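Local structure of ferulic acid esterase, AmCE1/Fae1A (5CXX) at residues G146-L152 and S170-V176; G154-R160 and A178-G184; G166-D171 and F205-P211; Q210-S214 and N240-I244. The protein probably hydrolyses feruloyl esters, releasing ferulic acid, as an alpha/beta-hydrolase esterase of an anaerobic fungus. One frame throughout, in Å; residues are numbered along the deposited sequence. Where two conformers were deposited one is given.

Interaction 1: residues G146-L152 and S170-V176; sequences GRENTAL and SDLIGYV
The guanidinium of R147 meets the carbonyl of S170 edge-on, gripping its one oxygen side-on with two nitrogens: NE lies 2.8 Å from S170 O and NH2 2.9 Å from the same atom. S170 O sits only 9° out of the guanidinium plane on the NE side, while G174 CA lies over one face of the group. A bend at chi3 (-57°) turns the arginine's end back toward this carbonyl, and NH2 has a further acceptor in Q210 O. A methionine here would probably leave S170 O without both donors and untie it from the 3-10 turn. Beyond, the chains become parallel strands of a beta-alpha-beta unit, 150-155 and 175-179, paired at A151 with Y175 and L152 with V176; L152 N donates to Y175 O at 2.8 Å. The Y175 ring turns its edge to the backbone, CE1 3.4 Å from E148 O. T150 and I173 cross at about a right angle, CG2 of T150 3.9 Å from CD1 of I173.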
loop_
_atom_site.group_PDB
_atom_site.type_symbol
_atom_site.label_atom_id
_atom_site.label_comp_id
_atom_site.label_asym_id
_atom_site.label_seq_id
_atom_site.Cartn_x
_atom_site.Cartn_y
_atom_site.Cartn_z
ATOM N N GLY A 146 -3.335 7.032 -15.355
ATOM C CA GLY A 146 -2.377 6.182 -16.063
ATOM C C GLY A 146 -1.470 5.503 -15.035
ATOM O O GLY A 146 -1.238 6.019 -13.931
ATOM N N ARG A 147 -0.844 4.387 -15.430
ATOM C CA ARG A 147 -0.083 3.622 -14.438
ATOM C C ARG A 147 1.166 4.399 -13.927
ATOM O O ARG A 147 1.573 4.210 -12.771
ATOM C CB ARG A 147 0.312 2.272 -15.037
ATOM C CG ARG A 147 1.326 2.364 -16.212
ATOM C CD ARG A 147 1.404 1.023 -16.963
ATOM N NE ARG A 147 1.786 -0.033 -15.998
ATOM C CZ ARG A 147 3.042 -0.364 -15.748
ATOM N NH1 ARG A 147 4.054 0.234 -16.369
ATOM N NH2 ARG A 147 3.278 -1.320 -14.828
ATOM N N GLU A 148 1.745 5.254 -14.732
ATOM C CA GLU A 148 2.887 6.000 -14.297
ATOM C C GLU A 148 2.582 6.995 -13.191
ATOM O O GLU A 148 3.448 7.518 -12.594
ATOM C CB GLU A 148 3.516 6.702 -15.502
ATOM C CG GLU A 148 2.702 7.829 -16.082
ATOM C CD GLU A 148 1.564 7.464 -17.063
ATOM O OE1 GLU A 148 1.105 6.334 -17.153
ATOM O OE2 GLU A 148 1.122 8.395 -17.753
ATOM N N ASN A 149 1.308 7.241 -12.979
ATOM C CA ASN A 149 0.795 8.222 -11.987
ATOM C C ASN A 149 0.037 7.565 -10.890
ATOM O O ASN A 149 -0.660 8.246 -10.152
ATOM C CB ASN A 149 -0.083 9.267 -12.681
ATOM C CG ASN A 149 0.737 10.029 -13.692
ATOM O OD1 ASN A 149 1.805 10.550 -13.335
ATOM N ND2 ASN A 149 0.335 10.002 -14.960
ATOM N N THR A 150 0.165 6.253 -10.740
ATOM C CA THR A 150 -0.685 5.512 -9.799
ATOM C C THR A 150 0.186 4.564 -8.966
ATOM O O THR A 150 0.839 3.654 -9.518
ATOM C CB THR A 150 -1.725 4.694 -10.555
ATOM O OG1 THR A 150 -2.505 5.564 -11.405
ATOM C CG2 THR A 150 -2.719 4.047 -9.553
ATOM N N ALA A 151 0.217 4.756 -7.640
ATOM C CA ALA A 151 0.947 3.859 -6.724
ATOM C C ALA A 151 0.015 3.205 -5.746
ATOM O O ALA A 151 -1.037 3.763 -5.396
ATOM C CB ALA A 151 2.006 4.640 -5.937
ATOM N N LEU A 152 0.387 1.986 -5.337
ATOM C CA LEU A 152 -0.446 1.210 -4.410
ATOM C C LEU A 152 0.478 0.568 -3.406
ATOM O O LEU A 152 1.394 -0.203 -3.809
ATOM C CB LEU A 152 -1.265 0.145 -5.186
ATOM C CG LEU A 152 -2.152 -0.749 -4.284
ATOM C CD1 LEU A 152 -3.254 0.124 -3.627
ATOM C CD2 LEU A 152 -2.796 -1.816 -5.187
ATOM N N SER A 170 -1.236 -4.904 -13.182
ATOM C CA SER A 170 -0.063 -4.063 -13.357
ATOM C C SER A 170 -0.281 -3.033 -14.468
ATOM O O SER A 170 0.452 -2.060 -14.571
ATOM C CB SER A 170 1.162 -4.921 -13.680
ATOM O OG SER A 170 0.988 -5.637 -14.905
ATOM N N ASP A 171 -1.274 -3.282 -15.321
ATOM C CA ASP A 171 -1.615 -2.253 -16.332
ATOM C C ASP A 171 -2.165 -0.967 -15.715
ATOM O O ASP A 171 -2.066 0.099 -16.370
ATOM C CB ASP A 171 -2.605 -2.820 -17.367
ATOM C CG ASP A 171 -3.976 -3.151 -16.781
ATOM O OD1 ASP A 171 -4.010 -3.839 -15.751
ATOM O OD2 ASP A 171 -4.971 -2.838 -17.443
ATOM N N LEU A 172 -2.758 -1.052 -14.501
ATOM C CA LEU A 172 -3.306 0.128 -13.821
ATOM C C LEU A 172 -2.344 0.735 -12.800
ATOM O O LEU A 172 -2.440 1.961 -12.511
ATOM C CB LEU A 172 -4.616 -0.304 -13.107
ATOM C CG LEU A 172 -5.703 -0.822 -14.040
ATOM C CD1 LEU A 172 -6.955 -1.010 -13.147
ATOM C CD2 LEU A 172 -6.084 0.106 -15.181
ATOM N N ILE A 173 -1.486 -0.113 -12.209
ATOM C CA ILE A 173 -0.671 0.253 -11.054
ATOM C C ILE A 173 0.795 0.277 -11.478
ATOM O O ILE A 173 1.376 -0.798 -11.757
ATOM C CB ILE A 173 -0.824 -0.765 -9.919
ATOM C CG1 ILE A 173 -2.316 -1.056 -9.500
ATOM C CG2 ILE A 173 -0.024 -0.303 -8.694
ATOM C CD1 ILE A 173 -3.077 0.216 -9.103
ATOM N N GLY A 174 1.403 1.453 -11.480
ATOM C CA GLY A 174 2.818 1.576 -11.911
ATOM C C GLY A 174 3.783 1.210 -10.772
ATOM O O GLY A 174 4.878 0.726 -11.032
ATOM N N TYR A 175 3.419 1.456 -9.502
ATOM C CA TYR A 175 4.353 1.367 -8.374
ATOM C C TYR A 175 3.670 0.575 -7.276
ATOM O O TYR A 175 2.544 0.959 -6.877
ATOM C CB TYR A 175 4.735 2.784 -7.818
ATOM C CG TYR A 175 5.305 3.672 -8.879
ATOM C CD1 TYR A 175 4.455 4.375 -9.763
ATOM C CD2 TYR A 175 6.696 3.784 -9.046
ATOM C CE1 TYR A 175 4.997 5.157 -10.754
ATOM C CE2 TYR A 175 7.215 4.574 -10.029
ATOM C CZ TYR A 175 6.377 5.258 -10.873
ATOM O OH TYR A 175 7.091 6.026 -11.810
ATOM N N VAL A 176 4.298 -0.490 -6.778
ATOM C CA VAL A 176 3.730 -1.369 -5.778
ATOM C C VAL A 176 4.640 -1.432 -4.567
ATOM O O VAL A 176 5.826 -1.717 -4.721
ATOM C CB VAL A 176 3.526 -2.816 -6.317
ATOM C CG1 VAL A 176 2.779 -3.706 -5.298
ATOM C CG2 VAL A 176 2.893 -2.756 -7.711
#

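Interaction 2: residues G154-R160 and A178-G184; sequences GFSMGAR and AFAPAPG. With FER (3-(4-hydroxy-3-methoxyphenyl)-2-propenoic acid), chain D.
The methyl of A159 is the bump that fits the hollow of segment 178-184, walled by A178, F179 and P181: its CB stands 3.4 Å from F179 N and 3.7 Å from P181 CB, so the first turn of the helix rests directly on the strand end. The methyl of A182 fills the corner between M157 SD and the ferulic acid, 3.7 Å from FER C2. P183 CG continues this wall over the same face of the ligand ring, at C4. R160 runs extended from CG to NE past A182, and its NH1 reaches P183 O at 2.8 Å, in the carbonyl plane and on a lone pair. One guanidinium face carries M157 CE over its centre, the other G184 O nearer the rim. Putting a leucine in place of R160 would probably leave P183 O without this donor and D123 without its salt bridge to the guanidinium. S156 has the strained backbone (phi/psi 59/-118°) expected of a nucleophile elbow, consistent with G154, S156 and G158 forming GxSxG; its OG bonds to H253, and M157 N donates to FER O1 at 2.8 Å. This turn joins strand 150-155 to helix 157-168 alongside strand 175-179, while helix 255-266 packs on F155 and F179 and helix 228-238 on P181 and P183.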
loop_
_atom_site.group_PDB
_atom_site.type_symbol
_atom_site.label_atom_id
_atom_site.label_comp_id
_atom_site.label_asym_id
_atom_site.label_seq_id
_atom_site.Cartn_x
_atom_site.Cartn_y
_atom_site.Cartn_z
ATOM N N GLY A 154 0.946 -0.768 1.057
ATOM C CA GLY A 154 0.142 -1.200 2.199
ATOM C C GLY A 154 1.000 -1.868 3.257
ATOM O O GLY A 154 2.163 -2.172 3.026
ATOM N N PHE A 155 0.360 -2.088 4.409
ATOM C CA PHE A 155 0.976 -2.812 5.491
ATOM C C PHE A 155 0.241 -4.116 5.755
ATOM O O PHE A 155 -0.983 -4.115 5.819
ATOM C CB PHE A 155 0.907 -1.945 6.748
ATOM C CG PHE A 155 1.344 -2.653 8.007
ATOM C CD1 PHE A 155 2.641 -3.121 8.151
ATOM C CD2 PHE A 155 0.438 -2.744 9.102
ATOM C CE1 PHE A 155 3.059 -3.715 9.356
ATOM C CE2 PHE A 155 0.866 -3.359 10.322
ATOM C CZ PHE A 155 2.158 -3.837 10.428
ATOM N N SER A 156 1.013 -5.200 5.871
ATOM C CA SER A 156 0.534 -6.513 6.355
ATOM C C SER A 156 -0.590 -6.982 5.451
ATOM O O SER A 156 -0.314 -7.246 4.260
ATOM C CB SER A 156 0.160 -6.471 7.818
ATOM O OG SER A 156 0.203 -7.791 8.303
ATOM N N MET A 157 -1.823 -7.176 5.938
ATOM C CA MET A 157 -2.821 -7.607 4.985
ATOM C C MET A 157 -2.963 -6.621 3.805
ATOM O O MET A 157 -3.277 -7.018 2.682
ATOM C CB MET A 157 -4.222 -7.750 5.695
ATOM C CG MET A 157 -5.227 -8.513 4.814
ATOM S SD MET A 157 -4.797 -10.301 4.761
ATOM C CE MET A 157 -6.203 -10.944 3.829
ATOM N N GLY A 158 -2.780 -5.330 4.078
ATOM C CA GLY A 158 -2.882 -4.300 3.016
ATOM C C GLY A 158 -1.699 -4.417 2.036
ATOM O O GLY A 158 -1.843 -4.031 0.871
ATOM N N ALA A 159 -0.586 -4.953 2.514
ATOM C CA ALA A 159 0.575 -5.201 1.653
ATOM C C ALA A 159 0.361 -6.474 0.780
ATOM O O ALA A 159 0.779 -6.501 -0.386
ATOM C CB ALA A 159 1.818 -5.380 2.539
ATOM N N ARG A 160 -0.230 -7.518 1.354
ATOM C CA ARG A 160 -0.675 -8.645 0.556
ATOM C C ARG A 160 -1.625 -8.181 -0.544
ATOM O O ARG A 160 -1.488 -8.572 -1.725
ATOM C CB ARG A 160 -1.335 -9.695 1.490
ATOM C CG ARG A 160 -2.459 -10.442 0.774
ATOM C CD ARG A 160 -2.946 -11.661 1.627
ATOM N NE ARG A 160 -4.281 -12.008 1.173
ATOM C CZ ARG A 160 -4.866 -13.163 1.526
ATOM N NH1 ARG A 160 -4.215 -14.058 2.290
ATOM N NH2 ARG A 160 -6.117 -13.409 1.119
ATOM N N ALA A 178 5.003 -3.049 -0.581
ATOM C CA ALA A 178 4.427 -4.039 0.312
ATOM C C ALA A 178 5.242 -4.062 1.593
ATOM O O ALA A 178 6.384 -4.585 1.580
ATOM C CB ALA A 178 4.422 -5.457 -0.346
ATOM N N PHE A 179 4.700 -3.527 2.692
ATOM C CA PHE A 179 5.453 -3.470 3.949
ATOM C C PHE A 179 4.944 -4.570 4.848
ATOM O O PHE A 179 3.796 -4.520 5.312
ATOM C CB PHE A 179 5.307 -2.060 4.602
ATOM C CG PHE A 179 5.391 -0.916 3.589
ATOM C CD1 PHE A 179 6.268 -0.976 2.503
ATOM C CD2 PHE A 179 4.509 0.195 3.709
ATOM C CE1 PHE A 179 6.287 0.010 1.544
ATOM C CE2 PHE A 179 4.555 1.223 2.757
ATOM C CZ PHE A 179 5.437 1.139 1.655
ATOM N N ALA A 180 5.776 -5.603 5.001
ATOM C CA ALA A 180 5.464 -6.799 5.810
ATOM C C ALA A 180 4.191 -7.490 5.337
ATOM O O ALA A 180 3.280 -7.728 6.148
ATOM C CB ALA A 180 5.371 -6.462 7.318
ATOM N N PRO A 181 4.125 -7.890 4.067
ATOM C CA PRO A 181 2.899 -8.530 3.561
ATOM C C PRO A 181 2.543 -9.876 4.232
ATOM O O PRO A 181 3.380 -10.699 4.591
ATOM C CB PRO A 181 3.219 -8.748 2.054
ATOM C CG PRO A 181 4.754 -8.889 1.989
ATOM C CD PRO A 181 5.157 -7.759 3.000
ATOM N N ALA A 182 1.230 -10.039 4.417
ATOM C CA ALA A 182 0.648 -11.203 5.069
ATOM C C ALA A 182 0.739 -12.471 4.204
ATOM O O ALA A 182 0.794 -12.367 2.958
ATOM C CB ALA A 182 -0.856 -10.852 5.398
ATOM N N PRO A 183 0.634 -13.640 4.836
ATOM C CA PRO A 183 0.567 -14.900 4.073
ATOM C C PRO A 183 -0.668 -14.988 3.211
ATOM O O PRO A 183 -1.693 -14.329 3.472
ATOM C CB PRO A 183 0.503 -15.990 5.143
ATOM C CG PRO A 183 -0.016 -15.258 6.428
ATOM C CD PRO A 183 0.548 -13.861 6.305
ATOM N N GLY A 184 -0.578 -15.845 2.189
ATOM C CA GLY A 184 -1.733 -16.286 1.427
ATOM C C GLY A 184 -1.914 -15.688 0.045
ATOM O O GLY A 184 -2.934 -16.011 -0.633
HETATM C C4 FER D . -2.482 -14.558 8.737
HETATM C C5 FER D . -1.718 -13.862 9.717
HETATM C C6 FER D . -1.707 -12.498 9.719
HETATM C C3 FER D . -3.138 -13.813 7.739
HETATM C C2 FER D . -3.160 -12.444 7.740
HETATM C C1 FER D . -2.432 -11.781 8.710
HETATM C C10 FER D . -4.263 -13.823 5.734
HETATM C C7 FER D . -2.477 -10.291 8.719
HETATM C C8 FER D . -2.114 -9.521 9.760
HETATM C C9 FER D . -2.217 -8.005 9.612
HETATM O O1 FER D . -2.655 -7.444 8.558
HETATM O O2 FER D . -1.883 -7.293 10.596
HETATM O O4 FER D . -2.566 -15.914 8.636
HETATM O O3 FER D . -3.800 -14.593 6.838
#

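Interaction 3: residues G166-D171 and F205-P211; sequences GYMRSD and FRAEIQP
Y167, near the end of helix 157-168, buries more surface here than any other residue, its ring set among F205, A207 and P211. F205 makes an edge-to-face (T-shaped) pair with it: the edge of F205 points at the Y167 face, centroids 5.4 Å apart and planes at 77°. P211 supplies a CH-pi contact, its CG 4.2 Å from the ring centroid and 25° off the normal. A207 CB approaches CD2 of the same ring at 3.8 Å. The phenol's OH has two polar partners, S214 OG and a water 2.7 Å from Y167 OH that it donates to; that water in turn donates a hydrogen bond to Q210 OE1.

S170 comes next in buried surface. With OG placed between its backbone N and carbonyl carbon (chi1 62°), the hydroxyl donates to I209 O at 2.6 Å, in the carbonyl plane and on a lone pair. The methyl CG2 of I209 lies 3.3 Å from S170 OG, beside that bond. The arrangement lashes the irregular 205-211 segment, which leads into strand 213-219, over the C-terminal end of the helix that follows the probable nucleophile elbow in the alpha/beta-hydrolase fold.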
loop_
_atom_site.group_PDB
_atom_site.type_symbol
_atom_site.label_atom_id
_atom_site.label_comp_id
_atom_site.label_asym_id
_atom_site.label_seq_id
_atom_site.Cartn_x
_atom_site.Cartn_y
_atom_site.Cartn_z
ATOM N N GLY A 166 -1.372 -5.168 -7.590
ATOM C CA GLY A 166 -0.285 -4.588 -8.402
ATOM C C GLY A 166 0.250 -5.573 -9.434
ATOM O O GLY A 166 0.728 -5.116 -10.496
ATOM N N TYR A 167 0.195 -6.883 -9.149
ATOM C CA TYR A 167 0.669 -7.828 -10.153
ATOM C C TYR A 167 -0.488 -8.288 -11.044
ATOM O O TYR A 167 -0.261 -8.416 -12.294
ATOM C CB TYR A 167 1.399 -9.040 -9.513
ATOM C CG TYR A 167 2.837 -8.648 -9.249
ATOM C CD1 TYR A 167 3.175 -7.998 -8.054
ATOM C CD2 TYR A 167 3.837 -8.924 -10.189
ATOM C CE1 TYR A 167 4.495 -7.594 -7.810
ATOM C CE2 TYR A 167 5.171 -8.505 -9.985
ATOM C CZ TYR A 167 5.480 -7.850 -8.770
ATOM O OH TYR A 167 6.796 -7.436 -8.611
ATOM N N MET A 168 -1.697 -8.459 -10.507
ATOM C CA MET A 168 -2.757 -8.943 -11.408
ATOM C C MET A 168 -3.214 -7.828 -12.341
ATOM O O MET A 168 -3.676 -8.159 -13.463
ATOM C CB MET A 168 -3.974 -9.463 -10.646
ATOM C CG MET A 168 -3.653 -10.752 -9.792
ATOM S SD MET A 168 -2.943 -12.189 -10.721
ATOM C CE MET A 168 -1.175 -11.921 -10.609
ATOM N N ARG A 169 -3.097 -6.571 -11.881
ATOM C CA ARG A 169 -3.523 -5.422 -12.697
ATOM C C ARG A 169 -2.390 -4.401 -12.755
ATOM O O ARG A 169 -2.591 -3.172 -12.519
ATOM C CB ARG A 169 -4.826 -4.814 -12.145
ATOM C CG ARG A 169 -6.086 -5.670 -12.378
ATOM C CD ARG A 169 -6.340 -6.064 -13.872
ATOM N NE ARG A 169 -6.386 -4.869 -14.740
ATOM C CZ ARG A 169 -7.514 -4.259 -15.050
ATOM N NH1 ARG A 169 -8.708 -4.628 -14.503
ATOM N NH2 ARG A 169 -7.498 -3.214 -15.913
ATOM N N SER A 170 -1.236 -4.904 -13.182
ATOM C CA SER A 170 -0.063 -4.063 -13.357
ATOM C C SER A 170 -0.281 -3.033 -14.468
ATOM O O SER A 170 0.452 -2.060 -14.571
ATOM C CB SER A 170 1.162 -4.921 -13.680
ATOM O OG SER A 170 0.988 -5.637 -14.905
ATOM N N ASP A 171 -1.274 -3.282 -15.321
ATOM C CA ASP A 171 -1.615 -2.253 -16.332
ATOM C C ASP A 171 -2.165 -0.967 -15.715
ATOM O O ASP A 171 -2.066 0.099 -16.370
ATOM C CB ASP A 171 -2.605 -2.820 -17.367
ATOM C CG ASP A 171 -3.976 -3.151 -16.781
ATOM O OD1 ASP A 171 -4.010 -3.839 -15.751
ATOM O OD2 ASP A 171 -4.971 -2.838 -17.443
ATOM N N PHE A 205 2.381 -15.776 -9.907
ATOM C CA PHE A 205 2.665 -14.507 -9.179
ATOM C C PHE A 205 3.675 -13.728 -10.037
ATOM O O PHE A 205 4.903 -13.787 -9.820
ATOM C CB PHE A 205 3.191 -14.825 -7.789
ATOM C CG PHE A 205 3.292 -13.634 -6.865
ATOM C CD1 PHE A 205 2.781 -12.391 -7.205
ATOM C CD2 PHE A 205 3.871 -13.825 -5.629
ATOM C CE1 PHE A 205 2.878 -11.327 -6.266
ATOM C CE2 PHE A 205 3.964 -12.778 -4.688
ATOM C CZ PHE A 205 3.478 -11.515 -5.046
ATOM N N ARG A 206 3.161 -13.067 -11.067
ATOM C CA ARG A 206 3.971 -12.384 -12.092
ATOM C C ARG A 206 3.026 -11.435 -12.861
ATOM O O ARG A 206 1.788 -11.522 -12.733
ATOM C CB ARG A 206 4.654 -13.392 -13.036
ATOM C CG ARG A 206 3.646 -14.244 -13.812
ATOM C CD ARG A 206 4.297 -15.087 -14.887
ATOM N NE ARG A 206 5.258 -16.029 -14.372
ATOM C CZ ARG A 206 6.567 -15.996 -14.681
ATOM N NH1 ARG A 206 7.056 -15.003 -15.437
ATOM N NH2 ARG A 206 7.375 -16.924 -14.209
ATOM N N ALA A 207 3.591 -10.558 -13.663
ATOM C CA ALA A 207 2.810 -9.590 -14.434
ATOM C C ALA A 207 3.297 -9.630 -15.840
ATOM O O ALA A 207 4.496 -9.808 -16.058
ATOM C CB ALA A 207 3.034 -8.231 -13.875
ATOM N N GLU A 208 2.406 -9.414 -16.788
ATOM C CA GLU A 208 2.871 -9.280 -18.144
ATOM C C GLU A 208 3.611 -7.943 -18.243
ATOM O O GLU A 208 4.842 -8.021 -18.419
ATOM C CB GLU A 208 1.720 -9.407 -19.127
ATOM C CG GLU A 208 2.168 -9.915 -20.444
ATOM C CD GLU A 208 1.011 -10.313 -21.308
ATOM O OE1 GLU A 208 -0.101 -10.545 -20.770
ATOM O OE2 GLU A 208 1.157 -10.382 -22.518
ATOM N N ILE A 209 2.942 -6.771 -18.092
ATOM C CA ILE A 209 3.666 -5.463 -18.032
ATOM C C ILE A 209 4.247 -5.263 -16.639
ATOM O O ILE A 209 3.509 -5.359 -15.645
ATOM C CB ILE A 209 2.798 -4.222 -18.497
ATOM C CG1 ILE A 209 3.625 -2.903 -18.385
ATOM C CG2 ILE A 209 1.468 -4.109 -17.756
ATOM C CD1 ILE A 209 2.936 -1.690 -19.231
ATOM N N GLN A 210 5.574 -5.074 -16.540
ATOM C CA GLN A 210 6.241 -5.077 -15.222
ATOM C C GLN A 210 5.896 -3.830 -14.424
ATOM O O GLN A 210 5.870 -2.736 -15.002
ATOM C CB GLN A 210 7.773 -5.125 -15.387
ATOM C CG GLN A 210 8.257 -6.525 -15.755
ATOM C CD GLN A 210 7.920 -7.553 -14.669
ATOM O OE1 GLN A 210 8.559 -7.585 -13.614
ATOM N NE2 GLN A 210 6.904 -8.368 -14.921
ATOM N N PRO A 211 5.695 -3.967 -13.096
ATOM C CA PRO A 211 5.690 -2.730 -12.298
ATOM C C PRO A 211 6.887 -1.856 -12.594
ATOM O O PRO A 211 8.034 -2.345 -12.833
ATOM C CB PRO A 211 5.794 -3.263 -10.858
ATOM C CG PRO A 211 5.160 -4.601 -10.885
ATOM C CD PRO A 211 5.688 -5.153 -12.224
HETATM O O HOH W 1 8.170 -7.025 -10.919
#

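Interaction 4: residues Q210-S214 and N240-I244; sequences QPIVS and NQEHI
S214 O accepts a nearly straight hydrogen bond from I244 N at 2.8 Å, and the backbones come closest at S214 and H243, whose CA atoms are 4.7 Å apart. This bond starts the parallel pairing of strands 213-219 and 244-248, the latter the outermost strand on its side of the alpha/beta-hydrolase sheet. Ahead of it, Q210 and Q241 cross at about a right angle with amide planes 90° apart. The Q210 NE2 hydrogen points almost straight (169°) at Q241 OE1, 2.8 Å from NE2; the acceptor is in the Q210 amide plane, whereas NE2 stands 38° out of the Q241 carbonyl plane. Q241 OE1 also accepts from A207 N. Both side chains are bent at chi2, which folds each amide back toward the other. V213 CG1 meets I244 CD1 more loosely. Waters fill in between the rest: the water shared with Y167 also donates to E242 O, another joins P211 O to E242 O, and a third donates to P211 O and to E242 OE2, 2.7 Å from each.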
loop_
_atom_site.group_PDB
_atom_site.type_symbol
_atom_site.label_atom_id
_atom_site.label_comp_id
_atom_site.label_asym_id
_atom_site.label_seq_id
_atom_site.Cartn_x
_atom_site.Cartn_y
_atom_site.Cartn_z
ATOM N N GLN A 210 5.574 -5.074 -16.540
ATOM C CA GLN A 210 6.241 -5.077 -15.222
ATOM C C GLN A 210 5.896 -3.830 -14.424
ATOM O O GLN A 210 5.870 -2.736 -15.002
ATOM C CB GLN A 210 7.773 -5.125 -15.387
ATOM C CG GLN A 210 8.257 -6.525 -15.755
ATOM C CD GLN A 210 7.920 -7.553 -14.669
ATOM O OE1 GLN A 210 8.559 -7.585 -13.614
ATOM N NE2 GLN A 210 6.904 -8.368 -14.921
ATOM N N PRO A 211 5.695 -3.967 -13.096
ATOM C CA PRO A 211 5.690 -2.730 -12.298
ATOM C C PRO A 211 6.887 -1.856 -12.594
ATOM O O PRO A 211 8.034 -2.345 -12.833
ATOM C CB PRO A 211 5.794 -3.263 -10.858
ATOM C CG PRO A 211 5.160 -4.601 -10.885
ATOM C CD PRO A 211 5.688 -5.153 -12.224
ATOM N N ILE A 212 6.695 -0.537 -12.589
ATOM C CA ILE A 212 7.816 0.375 -12.713
ATOM C C ILE A 212 8.747 0.219 -11.486
ATOM O O ILE A 212 9.972 0.212 -11.607
ATOM C CB ILE A 212 7.333 1.842 -12.857
ATOM C CG1 ILE A 212 6.387 1.928 -14.080
ATOM C CG2 ILE A 212 8.507 2.836 -12.954
ATOM C CD1 ILE A 212 5.610 3.295 -14.201
ATOM N N VAL A 213 8.129 0.115 -10.309
ATOM C CA VAL A 213 8.841 -0.203 -9.063
ATOM C C VAL A 213 7.976 -1.215 -8.303
ATOM O O VAL A 213 6.722 -1.050 -8.203
ATOM C CB VAL A 213 9.064 1.045 -8.183
ATOM C CG1 VAL A 213 9.697 0.643 -6.848
ATOM C CG2 VAL A 213 9.910 2.078 -8.877
ATOM N N SER A 214 8.583 -2.286 -7.775
ATOM C CA SER A 214 7.929 -3.242 -6.869
ATOM C C SER A 214 8.843 -3.320 -5.678
ATOM O O SER A 214 10.040 -3.556 -5.862
ATOM C CB SER A 214 7.774 -4.610 -7.558
ATOM O OG SER A 214 7.333 -5.525 -6.589
ATOM N N ASN A 240 11.461 -14.155 -12.229
ATOM C CA ASN A 240 12.092 -13.088 -13.000
ATOM C C ASN A 240 11.356 -11.767 -12.960
ATOM O O ASN A 240 11.294 -11.044 -13.985
ATOM C CB ASN A 240 12.280 -13.534 -14.465
ATOM C CG ASN A 240 13.155 -14.719 -14.589
ATOM O OD1 ASN A 240 12.682 -15.867 -14.777
ATOM N ND2 ASN A 240 14.438 -14.481 -14.462
ATOM N N GLN A 241 10.773 -11.450 -11.806
ATOM C CA GLN A 241 10.011 -10.205 -11.631
ATOM C C GLN A 241 10.935 -9.245 -10.895
ATOM O O GLN A 241 11.262 -9.517 -9.728
ATOM C CB GLN A 241 8.709 -10.447 -10.795
ATOM C CG GLN A 241 7.823 -11.553 -11.439
ATOM C CD GLN A 241 7.310 -11.133 -12.799
ATOM O OE1 GLN A 241 6.436 -10.232 -12.881
ATOM N NE2 GLN A 241 7.865 -11.710 -13.868
ATOM N N GLU A 242 11.360 -8.166 -11.539
ATOM C CA GLU A 242 12.296 -7.214 -10.912
ATOM C C GLU A 242 11.612 -6.518 -9.739
ATOM O O GLU A 242 10.447 -6.097 -9.848
ATOM C CB GLU A 242 12.754 -6.147 -11.895
ATOM C CG GLU A 242 11.632 -5.677 -12.817
ATOM C CD GLU A 242 12.131 -5.047 -14.139
ATOM O OE1 GLU A 242 13.303 -5.299 -14.518
ATOM O OE2 GLU A 242 11.337 -4.332 -14.810
ATOM N N HIS A 243 12.330 -6.426 -8.615
ATOM C CA HIS A 243 11.779 -5.812 -7.416
ATOM C C HIS A 243 12.883 -5.559 -6.425
ATOM O O HIS A 243 14.062 -6.005 -6.592
ATOM C CB HIS A 243 10.698 -6.713 -6.773
ATOM C CG HIS A 243 11.284 -7.974 -6.196
ATOM N ND1 HIS A 243 11.775 -8.987 -7.005
ATOM C CD2 HIS A 243 11.593 -8.307 -4.922
ATOM C CE1 HIS A 243 12.303 -9.928 -6.231
ATOM N NE2 HIS A 243 12.242 -9.524 -4.975
ATOM N N ILE A 244 12.554 -4.776 -5.420
ATOM C CA ILE A 244 13.455 -4.467 -4.350
ATOM C C ILE A 244 13.011 -5.201 -3.104
ATOM O O ILE A 244 11.799 -5.169 -2.796
ATOM C CB ILE A 244 13.360 -2.953 -4.044
ATOM C CG1 ILE A 244 13.881 -2.157 -5.265
ATOM C CG2 ILE A 244 14.077 -2.569 -2.728
ATOM C CD1 ILE A 244 13.379 -0.638 -5.235
HETATM O O HOH W 1 8.170 -7.025 -10.919
HETATM O O HOH W 2 10.048 -3.526 -11.245
HETATM O O HOH W 3 9.770 -2.116 -14.925
#

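Interactions 1 and 2 are the buried contacts, and both join strand 150-155 to strand 175-179: interaction 1 at the strand beginnings, interaction 2 about 18 Å away between centres, at the ends where the ligand binds. Interactions 3 and 4 are only partly buried and lie on the same side of the chain's centre; they have Q210, P211 and one water in common, and Y167 OH bonds S214 OG between them. Interaction 3 also shares S170 and D171 with interaction 1, where R147 reaches Q210 O. The two core contacts combine parallel backbone pairing with an arginine bonded to a main-chain carbonyl; aromatic packing marks interaction 3, and amide and water bonding interaction 4.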